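Local atomic coordinates of takeout-like protein 1 (Epiphyas postvittana, PDB entry 3E8T), a protein that probably carries hydrophobic ligands in insects, here holding ubiquinone-8 in a long internal tunnel. Residues A[169-172]-A[173-177]. Residues are numbered along the deposited sequence; the frame is centred on the assembly and turned at random.
Sequences ELSD and TMLTF
T173 grips the carbonyl of E169 twice: its backbone N lies 3.0 Å from E169 O and its hydroxyl OG1 2.9 Å from the same oxygen. The two donors come in from opposite faces of the carbonyl plane, each tilted 28° from it. T176 repeats the arrangement one turn on, where D172 O accepts from T176 N and, at 2.9 Å, from T176 OG1. In both threonines the hydroxyl sits beside the backbone N and opposite the carbonyl carbon (chi1 -61°), the rotation that returns OG1 to the carbonyl four residues back and uses the hydroxyl as a donor within the helix. These are i to i+4 bonds of helix 168-180, an alpha-helix at one end of the elongated takeout fold. Between the doubled acceptors, L170 O takes M174 N at 3.0 Å, and S171 O receives L175 N at 2.9 Å. L175 also lays CG against S171 O, 3.4 Å away, while its CD1 meets S171 OG at van der Waals distance. The carboxylate of D172 turns to K168 in a salt bridge. M174 packs on L163, F164, L106 and I108, its side chain about 5 Å from the bound ubiquinone-8.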
loop_
_atom_site.group_PDB
_atom_site.type_symbol
_atom_site.label_atom_id
_atom_site.label_comp_id
_atom_site.label_asym_id
_atom_site.label_seq_id
_atom_site.Cartn_x
_atom_site.Cartn_y
_atom_site.Cartn_z
ATOM N N GLU A 169 -26.489 19.284 -5.954
ATOM C CA GLU A 169 -25.925 20.413 -5.209
ATOM C C GLU A 169 -25.119 19.936 -4.014
ATOM O O GLU A 169 -24.001 20.428 -3.775
ATOM C CB GLU A 169 -27.050 21.370 -4.789
ATOM C CG GLU A 169 -26.616 22.608 -4.040
ATOM C CD GLU A 169 -27.762 23.635 -3.962
ATOM O OE1 GLU A 169 -28.871 23.341 -4.461
ATOM O OE2 GLU A 169 -27.568 24.733 -3.391
ATOM N N LEU A 170 -25.691 19.038 -3.245
ATOM C CA LEU A 170 -24.976 18.537 -2.065
ATOM C C LEU A 170 -23.748 17.717 -2.437
ATOM O O LEU A 170 -22.700 17.812 -1.796
ATOM C CB LEU A 170 -25.887 17.673 -1.209
ATOM C CG LEU A 170 -26.969 18.422 -0.414
ATOM C CD1 LEU A 170 -27.950 17.445 0.131
ATOM C CD2 LEU A 170 -26.323 19.266 0.670
ATOM N N SER A 171 -23.872 16.901 -3.464
ATOM C CA SER A 171 -22.742 16.141 -3.961
ATOM C C SER A 171 -21.616 17.000 -4.446
ATOM O O SER A 171 -20.460 16.828 -4.030
ATOM C CB SER A 171 -23.214 15.176 -5.047
ATOM O OG SER A 171 -22.117 14.481 -5.572
ATOM N N ASP A 172 -21.921 18.010 -5.253
ATOM C CA ASP A 172 -20.904 18.928 -5.751
ATOM C C ASP A 172 -20.211 19.648 -4.593
ATOM O O ASP A 172 -19.000 19.803 -4.609
ATOM C CB ASP A 172 -21.474 19.959 -6.725
ATOM C CG ASP A 172 -21.831 19.394 -8.105
ATOM O OD1 ASP A 172 -21.383 18.294 -8.465
ATOM O OD2 ASP A 172 -22.565 20.108 -8.825
ATOM N N THR A 173 -20.992 20.102 -3.635
ATOM C CA THR A 173 -20.415 20.798 -2.478
ATOM C C THR A 173 -19.446 19.882 -1.704
ATOM O O THR A 173 -18.336 20.285 -1.345
ATOM C CB THR A 173 -21.516 21.338 -1.573
ATOM O OG1 THR A 173 -22.294 22.276 -2.334
ATOM C CG2 THR A 173 -20.901 22.001 -0.340
ATOM N N MET A 174 -19.802 18.621 -1.512
ATOM C CA MET A 174 -18.956 17.670 -0.798
ATOM C C MET A 174 -17.703 17.318 -1.564
ATOM O O MET A 174 -16.610 17.292 -1.024
ATOM C CB MET A 174 -19.721 16.426 -0.484
ATOM C CG MET A 174 -18.916 15.310 0.133
ATOM S SD MET A 174 -18.162 15.759 1.746
ATOM C CE MET A 174 -19.654 15.797 2.752
ATOM N N LEU A 175 -17.842 17.104 -2.866
ATOM C CA LEU A 175 -16.655 16.741 -3.625
ATOM C C LEU A 175 -15.678 17.881 -3.663
ATOM O O LEU A 175 -14.467 17.664 -3.570
ATOM C CB LEU A 175 -17.061 16.235 -4.999
ATOM C CG LEU A 175 -17.843 14.901 -4.998
ATOM C CD1 LEU A 175 -18.345 14.586 -6.408
ATOM C CD2 LEU A 175 -17.027 13.763 -4.414
ATOM N N THR A 176 -16.179 19.102 -3.786
ATOM C CA THR A 176 -15.338 20.281 -3.715
ATOM C C THR A 176 -14.625 20.354 -2.343
ATOM O O THR A 176 -13.437 20.645 -2.257
ATOM C CB THR A 176 -16.161 21.531 -3.952
ATOM O OG1 THR A 176 -16.763 21.479 -5.270
ATOM C CG2 THR A 176 -15.329 22.788 -3.757
ATOM N N PHE A 177 -15.374 20.152 -1.292
ATOM C CA PHE A 177 -14.853 20.150 0.077
ATOM C C PHE A 177 -13.746 19.118 0.243
ATOM O O PHE A 177 -12.721 19.426 0.849
ATOM C CB PHE A 177 -16.032 19.898 1.019
ATOM C CG PHE A 177 -15.685 19.812 2.476
ATOM C CD1 PHE A 177 -15.585 20.951 3.222
ATOM C CD2 PHE A 177 -15.551 18.616 3.118
ATOM C CE1 PHE A 177 -15.352 20.868 4.546
ATOM C CE2 PHE A 177 -15.324 18.547 4.425
ATOM C CZ PHE A 177 -15.212 19.664 5.146
#